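Local structure of Alpha/beta hydrolase (Streptomyces albidoflavus, 6KSU) at residues A[163-166]-A[172-175]; A[303-306]-A[312-315]; A[394-399]-A[456-461]; A[403-408]-A[413-418]; A[423-428]-A[433-438]. The protein probably cyclises non-ribosomal peptides by macrolactamization, as a penicillin-binding-protein-like enzyme able to couple peptide ends of opposite chirality. One frame throughout, in Å; residues are numbered along the deposited sequence.

Contact 1. Residues A[163-166]-A[172-175]; sequences PALF and FSYS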
# COMPACT_ATOMS: atom_id res chain seq x y z
N PRO A 163 1.64 23.00 0.35
CA PRO A 163 2.00 23.04 1.78
C PRO A 163 2.22 21.64 2.33
O PRO A 163 1.45 20.72 2.06
CB PRO A 163 0.79 23.73 2.43
CG PRO A 163 -0.32 23.59 1.45
CD PRO A 163 0.31 23.57 0.09
N ALA A 164 3.29 21.49 3.10
CA ALA A 164 3.55 20.23 3.77
C ALA A 164 2.51 19.99 4.87
O ALA A 164 1.74 20.88 5.26
CB ALA A 164 4.96 20.22 4.36
N LEU A 165 2.52 18.77 5.39
CA LEU A 165 1.55 18.37 6.40
C LEU A 165 1.99 18.77 7.80
O LEU A 165 1.16 19.09 8.66
CB LEU A 165 1.34 16.86 6.29
CG LEU A 165 -0.00 16.18 6.42
CD1 LEU A 165 -1.11 17.05 5.89
CD2 LEU A 165 0.08 14.90 5.61
N PHE A 166 3.30 18.76 8.04
CA PHE A 166 4.02 19.03 9.27
C PHE A 166 5.49 18.89 8.89
O PHE A 166 5.77 18.51 7.74
CB PHE A 166 3.62 18.06 10.39
CG PHE A 166 3.49 16.64 9.95
CD1 PHE A 166 4.61 15.89 9.64
CD2 PHE A 166 2.24 16.04 9.86
CE1 PHE A 166 4.50 14.58 9.23
CE2 PHE A 166 2.11 14.72 9.45
CZ PHE A 166 3.23 13.98 9.13
N PHE A 172 3.76 9.57 10.92
CA PHE A 172 3.42 8.78 9.75
C PHE A 172 2.20 9.38 9.05
O PHE A 172 1.20 9.71 9.70
CB PHE A 172 3.15 7.34 10.15
CG PHE A 172 2.73 6.45 9.01
CD1 PHE A 172 3.69 5.75 8.27
CD2 PHE A 172 1.40 6.33 8.65
CE1 PHE A 172 3.34 4.93 7.20
CE2 PHE A 172 1.02 5.49 7.57
CZ PHE A 172 1.99 4.79 6.85
N SER A 173 2.29 9.55 7.73
CA SER A 173 1.10 9.82 6.93
C SER A 173 1.28 9.19 5.56
O SER A 173 2.20 9.56 4.82
CB SER A 173 0.81 11.32 6.82
OG SER A 173 -0.40 11.54 6.11
N TYR A 174 0.39 8.27 5.20
CA TYR A 174 0.53 7.55 3.94
C TYR A 174 0.42 8.52 2.77
O TYR A 174 -0.42 9.42 2.77
CB TYR A 174 -0.53 6.47 3.84
CG TYR A 174 -0.35 5.47 2.73
CD1 TYR A 174 0.12 4.17 3.01
CD2 TYR A 174 -0.67 5.78 1.42
CE1 TYR A 174 0.27 3.22 1.99
CE2 TYR A 174 -0.52 4.81 0.39
CZ TYR A 174 -0.05 3.55 0.69
OH TYR A 174 0.09 2.61 -0.31
N SER A 175 1.27 8.34 1.76
CA SER A 175 1.39 9.34 0.70
C SER A 175 1.77 8.65 -0.61
O SER A 175 2.89 8.14 -0.75
CB SER A 175 2.43 10.41 1.09
OG SER A 175 2.67 11.30 0.02

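Contact 2. Residues A[303-306]-A[312-315]; sequences GLAD and LMRH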
# COMPACT_ATOMS: atom_id res chain seq x y z
N GLY A 303 -4.13 2.98 12.28
CA GLY A 303 -5.26 2.59 11.47
C GLY A 303 -4.93 1.82 10.20
O GLY A 303 -5.84 1.56 9.41
N LEU A 304 -3.65 1.46 9.98
CA LEU A 304 -3.19 0.69 8.81
C LEU A 304 -2.30 -0.49 9.17
O LEU A 304 -2.54 -1.59 8.68
CB LEU A 304 -2.45 1.60 7.81
CG LEU A 304 -3.19 2.19 6.61
CD1 LEU A 304 -2.19 2.74 5.59
CD2 LEU A 304 -4.15 1.16 5.97
N ALA A 305 -1.30 -0.29 10.02
CA ALA A 305 -0.39 -1.36 10.43
C ALA A 305 0.19 -1.01 11.80
O ALA A 305 0.00 0.10 12.31
CB ALA A 305 0.73 -1.56 9.41
N ASP A 306 0.94 -1.96 12.36
CA ASP A 306 1.64 -1.71 13.62
C ASP A 306 2.96 -0.96 13.43
O ASP A 306 3.41 -0.29 14.37
CB ASP A 306 1.89 -3.03 14.34
CG ASP A 306 0.61 -3.72 14.67
OD1 ASP A 306 -0.27 -3.04 15.24
OD2 ASP A 306 0.46 -4.92 14.35
N LEU A 312 7.80 -1.55 3.30
CA LEU A 312 7.05 -2.63 3.93
C LEU A 312 6.37 -2.10 5.19
O LEU A 312 6.95 -1.29 5.92
CB LEU A 312 7.95 -3.78 4.29
CG LEU A 312 8.52 -4.63 3.14
CD1 LEU A 312 9.82 -5.26 3.61
CD2 LEU A 312 7.52 -5.69 2.69
N MET A 313 5.15 -2.56 5.44
CA MET A 313 4.48 -2.40 6.72
C MET A 313 4.62 -3.69 7.54
O MET A 313 4.92 -4.76 7.02
CB MET A 313 2.99 -2.07 6.52
CG MET A 313 2.10 -3.29 6.21
SD MET A 313 0.45 -2.84 5.63
CE MET A 313 -0.24 -4.42 5.18
N ARG A 314 4.36 -3.56 8.85
CA ARG A 314 4.43 -4.67 9.80
C ARG A 314 3.07 -4.90 10.46
O ARG A 314 2.43 -3.94 10.93
CB ARG A 314 5.48 -4.38 10.88
CG ARG A 314 5.53 -5.40 11.99
CD ARG A 314 6.72 -5.16 12.89
NE ARG A 314 6.62 -3.91 13.62
CZ ARG A 314 5.89 -3.75 14.72
NH1 ARG A 314 5.18 -4.76 15.21
NH2 ARG A 314 5.85 -2.57 15.33
N HIS A 315 2.62 -6.16 10.47
CA HIS A 315 1.47 -6.60 11.25
C HIS A 315 1.95 -7.62 12.27
O HIS A 315 2.58 -8.62 11.89
CB HIS A 315 0.38 -7.20 10.35
CG HIS A 315 -0.36 -6.19 9.53
ND1 HIS A 315 -1.37 -6.54 8.65
CD2 HIS A 315 -0.23 -4.85 9.43
CE1 HIS A 315 -1.83 -5.45 8.06
NE2 HIS A 315 -1.16 -4.41 8.52

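Contact 3. Residues A[394-399]-A[456-461]; sequences GTYANG and GPVALL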
# COMPACT_ATOMS: atom_id res chain seq x y z
N GLY A 394 -12.03 22.81 14.92
CA GLY A 394 -11.17 23.29 13.86
C GLY A 394 -11.37 22.47 12.60
O GLY A 394 -12.15 21.52 12.56
N THR A 395 -10.65 22.89 11.56
CA THR A 395 -10.65 22.25 10.25
C THR A 395 -9.35 21.48 10.09
O THR A 395 -8.27 22.02 10.34
CB THR A 395 -10.79 23.30 9.15
OG1 THR A 395 -12.02 24.02 9.32
CG2 THR A 395 -10.81 22.63 7.78
N TYR A 396 -9.43 20.21 9.69
CA TYR A 396 -8.23 19.41 9.49
C TYR A 396 -8.14 19.02 8.02
O TYR A 396 -9.17 18.78 7.37
CB TYR A 396 -8.21 18.17 10.38
CG TYR A 396 -8.29 18.49 11.86
CD1 TYR A 396 -7.19 18.31 12.69
CD2 TYR A 396 -9.47 18.98 12.44
CE1 TYR A 396 -7.24 18.59 14.04
CE2 TYR A 396 -9.54 19.27 13.79
CZ TYR A 396 -8.42 19.08 14.59
OH TYR A 396 -8.46 19.36 15.93
N ALA A 397 -6.93 18.95 7.49
CA ALA A 397 -6.81 18.76 6.06
C ALA A 397 -5.61 17.91 5.71
O ALA A 397 -4.56 17.97 6.37
CB ALA A 397 -6.73 20.08 5.31
N ASN A 398 -5.79 17.12 4.66
CA ASN A 398 -4.72 16.44 3.93
C ASN A 398 -4.98 16.73 2.46
O ASN A 398 -5.77 16.02 1.81
CB ASN A 398 -4.70 14.94 4.23
CG ASN A 398 -3.48 14.25 3.63
OD1 ASN A 398 -3.20 14.41 2.44
ND2 ASN A 398 -2.75 13.50 4.46
N GLY A 399 -4.32 17.76 1.94
CA GLY A 399 -4.46 18.14 0.54
C GLY A 399 -5.87 18.63 0.25
O GLY A 399 -6.34 19.61 0.83
N GLY A 456 1.02 20.76 24.54
CA GLY A 456 0.52 21.52 23.42
C GLY A 456 -0.91 21.18 23.08
O GLY A 456 -1.53 20.25 23.63
N PRO A 457 -1.47 21.95 22.16
CA PRO A 457 -2.82 21.67 21.68
C PRO A 457 -2.78 20.63 20.57
O PRO A 457 -1.72 20.19 20.11
CB PRO A 457 -3.26 23.03 21.14
CG PRO A 457 -1.98 23.61 20.57
CD PRO A 457 -0.83 23.05 21.42
N VAL A 458 -3.99 20.24 20.15
CA VAL A 458 -4.16 19.25 19.10
C VAL A 458 -3.61 19.80 17.79
O VAL A 458 -3.99 20.89 17.33
CB VAL A 458 -5.64 18.86 18.98
CG1 VAL A 458 -5.97 18.42 17.57
CG2 VAL A 458 -6.02 17.79 20.03
N ALA A 459 -2.67 19.08 17.19
CA ALA A 459 -2.12 19.48 15.90
C ALA A 459 -2.46 18.53 14.76
O ALA A 459 -2.50 18.96 13.60
CB ALA A 459 -0.59 19.63 16.00
N LEU A 460 -2.71 17.26 15.06
CA LEU A 460 -3.00 16.27 14.03
C LEU A 460 -4.18 15.40 14.41
O LEU A 460 -4.36 15.05 15.58
CB LEU A 460 -1.79 15.35 13.77
CG LEU A 460 -0.68 16.00 12.97
CD1 LEU A 460 0.33 14.92 12.59
CD2 LEU A 460 -1.30 16.66 11.75
N LEU A 461 -4.95 15.04 13.39
CA LEU A 461 -5.88 13.93 13.43
C LEU A 461 -5.37 12.87 12.46
O LEU A 461 -5.07 13.19 11.30
CB LEU A 461 -7.28 14.45 13.04
CG LEU A 461 -8.55 13.63 12.84
CD1 LEU A 461 -9.75 14.58 12.93
CD2 LEU A 461 -8.57 12.80 11.52

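Contact 4. Residues A[403-408]-A[413-418]; sequences LMVTHD and LFLTRE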
# COMPACT_ATOMS: atom_id res chain seq x y z
N LEU A 403 -11.82 17.65 6.95
CA LEU A 403 -12.76 17.22 7.97
C LEU A 403 -12.90 18.39 8.94
O LEU A 403 -11.96 19.19 9.09
CB LEU A 403 -12.24 15.95 8.65
CG LEU A 403 -13.05 14.67 8.87
CD1 LEU A 403 -13.83 14.32 7.61
CD2 LEU A 403 -12.08 13.53 9.25
N MET A 404 -14.07 18.52 9.58
CA MET A 404 -14.24 19.59 10.57
C MET A 404 -14.72 19.02 11.89
O MET A 404 -15.62 18.18 11.92
CB MET A 404 -15.20 20.66 10.08
CG MET A 404 -14.77 21.32 8.78
SD MET A 404 -15.64 22.88 8.50
CE MET A 404 -16.27 23.21 10.14
N VAL A 405 -14.10 19.45 12.97
CA VAL A 405 -14.56 19.12 14.31
C VAL A 405 -15.37 20.30 14.78
O VAL A 405 -14.83 21.38 15.00
CB VAL A 405 -13.41 18.80 15.26
CG1 VAL A 405 -13.96 18.71 16.69
CG2 VAL A 405 -12.75 17.49 14.85
N THR A 406 -16.66 20.09 14.94
CA THR A 406 -17.59 21.14 15.31
C THR A 406 -18.29 20.74 16.60
O THR A 406 -18.01 19.70 17.19
CB THR A 406 -18.61 21.40 14.20
OG1 THR A 406 -19.53 20.30 14.14
CG2 THR A 406 -17.91 21.56 12.86
N HIS A 407 -19.21 21.60 17.01
CA HIS A 407 -20.11 21.29 18.10
C HIS A 407 -21.47 21.91 17.80
O HIS A 407 -21.59 22.80 16.96
CB HIS A 407 -19.60 21.76 19.47
CG HIS A 407 -19.32 23.23 19.57
ND1 HIS A 407 -18.71 23.96 18.56
CD2 HIS A 407 -19.52 24.10 20.59
CE1 HIS A 407 -18.57 25.21 18.95
NE2 HIS A 407 -19.05 25.33 20.17
N ASP A 408 -22.48 21.40 18.47
CA ASP A 408 -23.82 21.95 18.35
C ASP A 408 -24.11 22.83 19.56
O ASP A 408 -23.27 23.04 20.44
CB ASP A 408 -24.85 20.84 18.18
CG ASP A 408 -24.91 19.89 19.36
OD1 ASP A 408 -24.15 20.09 20.33
OD2 ASP A 408 -25.71 18.94 19.31
N LEU A 413 -19.79 17.16 20.44
CA LEU A 413 -18.81 17.18 19.35
C LEU A 413 -19.27 16.40 18.11
O LEU A 413 -19.76 15.26 18.21
CB LEU A 413 -17.47 16.63 19.82
CG LEU A 413 -16.69 17.50 20.81
CD1 LEU A 413 -15.29 16.93 21.01
CD2 LEU A 413 -16.65 18.93 20.30
N PHE A 414 -19.06 16.99 16.94
CA PHE A 414 -19.35 16.35 15.67
C PHE A 414 -18.15 16.43 14.73
O PHE A 414 -17.27 17.28 14.87
CB PHE A 414 -20.58 16.97 14.99
CG PHE A 414 -21.84 16.70 15.74
CD1 PHE A 414 -22.67 15.65 15.37
CD2 PHE A 414 -22.16 17.47 16.85
CE1 PHE A 414 -23.84 15.37 16.08
CE2 PHE A 414 -23.32 17.21 17.57
CZ PHE A 414 -24.17 16.16 17.18
N LEU A 415 -18.12 15.50 13.79
CA LEU A 415 -17.18 15.51 12.68
C LEU A 415 -17.98 15.71 11.40
O LEU A 415 -18.89 14.93 11.11
CB LEU A 415 -16.40 14.20 12.65
CG LEU A 415 -15.04 14.17 11.97
CD1 LEU A 415 -14.04 14.78 12.88
CD2 LEU A 415 -14.66 12.73 11.66
N THR A 416 -17.66 16.76 10.65
CA THR A 416 -18.39 17.05 9.43
C THR A 416 -17.47 16.86 8.22
O THR A 416 -16.24 16.91 8.32
CB THR A 416 -18.97 18.47 9.43
OG1 THR A 416 -17.90 19.41 9.47
CG2 THR A 416 -19.87 18.70 10.66
N ARG A 417 -18.10 16.62 7.08
CA ARG A 417 -17.42 16.10 5.90
C ARG A 417 -18.30 16.38 4.68
O ARG A 417 -19.48 16.01 4.68
CB ARG A 417 -17.16 14.61 6.09
CG ARG A 417 -16.54 13.89 4.92
CD ARG A 417 -16.19 12.47 5.35
NE ARG A 417 -15.59 11.72 4.26
CZ ARG A 417 -15.70 10.40 4.10
NH1 ARG A 417 -16.38 9.67 4.98
NH2 ARG A 417 -15.12 9.82 3.07
N GLU A 418 -17.70 16.97 3.64
CA GLU A 418 -18.41 17.73 2.61
C GLU A 418 -19.76 17.14 2.14
O GLU A 418 -20.76 17.86 2.08
CB GLU A 418 -17.50 17.92 1.39
CG GLU A 418 -18.16 18.70 0.26
CD GLU A 418 -17.29 19.80 -0.30
OE1 GLU A 418 -17.62 20.33 -1.39
OE2 GLU A 418 -16.28 20.15 0.35

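Contact 5. Residues A[423-428]-A[433-438]; sequences YRLSLH and FVARSG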
# COMPACT_ATOMS: atom_id res chain seq x y z
N TYR A 423 -20.84 13.04 11.67
CA TYR A 423 -20.54 11.93 12.57
C TYR A 423 -20.60 12.42 14.02
O TYR A 423 -20.15 13.52 14.34
CB TYR A 423 -19.15 11.32 12.31
CG TYR A 423 -18.79 10.81 10.91
CD1 TYR A 423 -18.60 9.45 10.66
CD2 TYR A 423 -18.57 11.70 9.86
CE1 TYR A 423 -18.24 8.99 9.38
CE2 TYR A 423 -18.19 11.25 8.59
CZ TYR A 423 -18.04 9.90 8.36
OH TYR A 423 -17.67 9.50 7.10
N ARG A 424 -21.17 11.61 14.91
CA ARG A 424 -21.02 11.90 16.33
C ARG A 424 -19.61 11.51 16.78
O ARG A 424 -19.15 10.39 16.52
CB ARG A 424 -22.08 11.17 17.16
CG ARG A 424 -23.52 11.34 16.67
CD ARG A 424 -24.52 11.17 17.81
NE ARG A 424 -24.30 12.18 18.85
CZ ARG A 424 -25.15 13.17 19.17
NH1 ARG A 424 -26.32 13.31 18.53
NH2 ARG A 424 -24.83 14.04 20.13
N LEU A 425 -18.92 12.44 17.44
CA LEU A 425 -17.51 12.28 17.79
C LEU A 425 -17.37 11.97 19.27
O LEU A 425 -17.70 12.81 20.11
CB LEU A 425 -16.73 13.55 17.45
CG LEU A 425 -15.19 13.49 17.55
CD1 LEU A 425 -14.64 12.35 16.66
CD2 LEU A 425 -14.61 14.79 17.11
N SER A 426 -16.89 10.78 19.60
CA SER A 426 -16.61 10.41 20.98
C SER A 426 -15.11 10.49 21.20
O SER A 426 -14.33 9.86 20.48
CB SER A 426 -17.08 9.00 21.31
OG SER A 426 -18.48 8.95 21.33
N LEU A 427 -14.71 11.28 22.21
CA LEU A 427 -13.31 11.40 22.59
C LEU A 427 -13.00 10.39 23.68
O LEU A 427 -13.78 10.23 24.63
CB LEU A 427 -13.02 12.82 23.08
CG LEU A 427 -13.04 13.93 22.03
CD1 LEU A 427 -12.51 15.20 22.62
CD2 LEU A 427 -12.23 13.52 20.80
N HIS A 428 -11.87 9.70 23.54
CA HIS A 428 -11.49 8.61 24.43
C HIS A 428 -10.07 8.84 24.93
O HIS A 428 -9.38 9.77 24.51
CB HIS A 428 -11.60 7.25 23.72
CG HIS A 428 -13.00 6.72 23.68
ND1 HIS A 428 -13.82 6.89 22.58
CD2 HIS A 428 -13.73 6.06 24.60
CE1 HIS A 428 -14.99 6.34 22.83
NE2 HIS A 428 -14.97 5.84 24.05
N PHE A 433 -10.32 8.43 19.27
CA PHE A 433 -11.66 8.90 19.01
C PHE A 433 -12.36 7.94 18.07
O PHE A 433 -11.73 7.33 17.20
CB PHE A 433 -11.69 10.30 18.40
CG PHE A 433 -11.27 10.36 16.95
CD1 PHE A 433 -10.00 10.80 16.61
CD2 PHE A 433 -12.15 10.00 15.93
CE1 PHE A 433 -9.62 10.89 15.29
CE2 PHE A 433 -11.76 10.06 14.61
CZ PHE A 433 -10.51 10.51 14.29
N VAL A 434 -13.67 7.86 18.24
CA VAL A 434 -14.54 7.12 17.34
C VAL A 434 -15.61 8.09 16.84
O VAL A 434 -16.24 8.79 17.64
CB VAL A 434 -15.16 5.91 18.04
CG1 VAL A 434 -16.23 5.26 17.17
CG2 VAL A 434 -14.08 4.93 18.42
N ALA A 435 -15.78 8.15 15.52
CA ALA A 435 -16.81 8.98 14.89
C ALA A 435 -17.87 8.04 14.33
O ALA A 435 -17.58 7.25 13.42
CB ALA A 435 -16.22 9.85 13.78
N ARG A 436 -19.08 8.10 14.86
CA ARG A 436 -20.16 7.25 14.37
C ARG A 436 -21.01 8.05 13.40
O ARG A 436 -21.43 9.16 13.71
CB ARG A 436 -21.02 6.69 15.51
CG ARG A 436 -22.12 5.69 15.00
CD ARG A 436 -21.81 4.17 15.17
NE ARG A 436 -21.51 3.49 13.90
CZ ARG A 436 -21.52 2.16 13.72
NH1 ARG A 436 -21.83 1.35 14.72
NH2 ARG A 436 -21.23 1.65 12.54
N SER A 437 -21.25 7.48 12.21
CA SER A 437 -21.96 8.20 11.16
C SER A 437 -23.45 8.23 11.40
O SER A 437 -24.03 7.27 11.92
CB SER A 437 -21.75 7.58 9.79
OG SER A 437 -22.46 8.38 8.87
N GLY A 438 -24.08 9.35 11.02
CA GLY A 438 -25.53 9.45 11.11
C GLY A 438 -26.27 8.71 10.03
O GLY A 438 -27.48 8.50 10.14
O HOH W 1 -19.04 8.92 18.63

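Contact 1. Residues A[163-166]-A[172-175]
Leu165 meets Ser173 inside the loop that links helix 153-160 to helix 176-189 in the beta-lactamase-like, penicillin-binding-protein-type domain. This is a loop folding back on itself, not a pair of strands: the nearest CA atoms, those of Leu165 and Ser173, are 8.6 Å apart, and side chains alone bridge the gap. The tight part is small, with a summed buried surface of just 111 Å² between the segments. One methyl of Leu165, CD2, comes within 3.4 Å of Ser173 OG and 3.8 Å of Ser173 CB. Phe166 adds a looser touch from beside the leucine, its CZ lying 4.3 Å from Ser173 CB, and its ring also packs on Ala467 and Leu460 of the neighbouring barrel. Leu165, Phe166 and Ser173 are all buried, whereas the chain that leads into them, Pro163 and Ala164, is exposed to solvent. Tyr174 and Ser175, which follow Ser173, have other partners. Tyr174 stacks on His134, and its OH makes weak hydrogen bonds to Ser83 and Lys86, which form an SxxK-like pattern consistent with the active site of this family. Ser175 is the N-cap of helix 176-189, its OG bonding Gly178 N. The hydroxyl of Ser173 that meets Leu165 CD2 has its polar need met outside the loop: with chi1 at -176°, which sets OG trans to the backbone N of Ser173, this oxygen accepts a hydrogen bond from Ala467 N while its flank rests against the leucine methyl CD2.

Contact 2. Residues A[303-306]-A[312-315]
His315 NE2 donates a hydrogen bond to Leu304 O at 3.1 Å, arriving on a lone pair in the plane of that carbonyl, although the oxygen sits 26° out of the imidazole plane. A second bond joins main chains, Asp306 N to Arg314 O at 2.9 Å. Between the two, Ala305 points its CB at the strand. That methyl lies 3.4 Å from His315 CD2, at the edge of the ring, 3.3 Å from Arg314 O and 3.7 Å from Met313 CB. Although the CB of His315 points away, chi1 of -73° swings the ring back beside its own backbone N and brings NE2 to the loop. Farther out, the guanidinium of Arg314 lays one face over Asp306 C. Neither charged group is held by the other: Asp306 OD2 accepts from Gly316 N, and Arg314 NH1 donates to Gly316 O, which fixes both at the end of the strand. Leu304 packs on Tyr174 near the SxxK-like residues. In the antiparallel sheet of the beta-lactamase-like domain, strand 313-315 runs between strand 307-308, at the outer margin, and strand 322-329, while Met313 and His315 also touch Arg337 of strand 332-339.

Contact 3. Residues A[394-399]-A[456-461]
Inside the closed eight-stranded antiparallel barrel, which is lipocalin-like in its up-and-down order, Tyr396 reaches across to Val458 and Leu461. The strand axes pass 7.8 Å apart at 46°, too far for direct backbone pairing, and the tyrosine ring spans the gap. Val458 CG1 comes up in the plane of the ring, at its edge, 3.1 Å from Tyr396 OH and 3.8 Å from CE1 of the same ring; the first of these is a tight approach. Leu461 works on another side: its CD1 stands 4.3 Å above one face, offset toward the rim, and its CB is 3.9 Å from Tyr396 CD1. Both aliphatic side chains cross the tyrosine at roughly a right angle. The ring takes this place because chi1 of -59° turns it beside the backbone N of Tyr396. Its phenolic oxygen is not left to the methyl alone, since OH is hydrogen-bonded to His392 O. Ala459 and Leu460 together face Val450 in a classic beta bulge, which interrupts the regular alternation just before Leu461. Strand 466-470 lies between the two strands and pairs with 394-398, closing the barrel; strand 401-407 pairs with the other edge of 394-398, and 445-451 with 458-463.

Contact 4. Residues A[403-408]-A[413-418]
Met404 pairs with Thr416 and Thr406 with Phe414 as antiparallel hydrogen-bonded pairs, four N-H...O bonds of 2.8 to 3.0 Å between the backbone N and O atoms of these residues, with the strand directions 146° apart. Val405-Leu415 and His407-Leu413 are the non-hydrogen-bonded pairs between and beyond them, and there CA-H...O contacts fill in, as from Leu415 CA to Met404 O at 3.2 Å. On the face they share, Val405, Leu413 and Leu415 are buried, and His407, toward the turn, is exposed. Leu415 fits its two methyls against two side chains of the neighbouring strand: CD1 touches Val405 CG2 and CD2 touches Leu403 CD2, each at 3.6 Å. Its CG lies beside the carbonyl carbon, and chi2 of 78° turns the methyls toward these partners. Leu403 CD1 also rests along Arg417 CB, CG and CD. These strands, 401-407 and 413-417, form a hairpin of the C-terminal antiparallel barrel, and Val405 and Leu413 go on to pack against Leu425 and Leu427 of strand 420-427. The face with Met404 and Thr416 is more exposed. There Thr416 OG1 is pressed against Met404 CB at 3.0 Å, and Thr406 OG1 lies 3.6 Å from Phe414 CB. Near the turn, Asp408 OD2 comes 3.4 Å from Phe414 CE2, close to the ring plane and at its edge, with carboxylate and ring turned 63° apart; the other oxygen, OD1, accepts from Asp412 N.

Contact 5. Residues A[423-428]-A[433-438]
Ala435 is the low point on one face of this strand pair, flanked by two larger side chains of the opposite strand. Tyr423 CB abuts its methyl at 3.6 Å from one direction, and Leu425 CD1 stands 4.1 Å from the same Ala435 CB from the other. The tip of Leu425 then slides on over the next bump, its CD1 lying 3.5 Å from Phe433 CD2 and meeting that ring obliquely. Phe433 is placed for this by chi1 of 73°, with CG in the crowded position between backbone N and carbonyl carbon, while Leu427 CD2 touches its CB at 4.1 Å. At the other end the Tyr423 ring leans along Ser437: CD1 is 3.6 Å from Ser437 CA, and OG of that serine, hydrogen-bonded to Glu439 N, sits above one face toward the rim. The ring's OH goes to Arg417 NH1. The large side chains Tyr423, Leu425 and Leu427 of one strand lie against Ser437, Ala435 and Phe433 of the other, on a largely buried face continuing into Ile445 and Phe449. The other face, with Arg424, Ser426, Val434 and Arg436, is more exposed. A water sits in its dip, donating to Arg424 O at 2.6 Å and to Val434 O, and hydrogen-bonded to Ser426 OG. Toward the turn, the edge of the His428 ring comes near Val434 N, its ND1 buried without a partner in the model. In the backbone, Arg424 pairs with Arg436 and Ser426 with Val434 through four hydrogen bonds, the directions 158° apart, as in a beta hairpin of an antiparallel up-and-down barrel.

Contacts 3, 4 and 5 belong to one barrel: the loop closed by contact 3 contains the other two, and centres lie about 12 Å (3 to 4) and 10 Å (4 to 5) apart. Backbone pairing continues between 4 and 5, with Leu415 O 2.8 Å from Tyr423 N, while Leu461 CG of contact 3 packs 3.8 Å from Phe433 CE1. Contact 1 links the barrel to the beta-lactamase-like domain: Phe166 CD2 is 3.5 Å from Leu460 CD1. Its other end reaches contact 2, about 17 Å away between centres, where Tyr174 CD1 meets Leu304 CD1 at 3.7 Å beside the probable SxxK active site. Contacts 4 and 5 do not touch contacts 1 or 2.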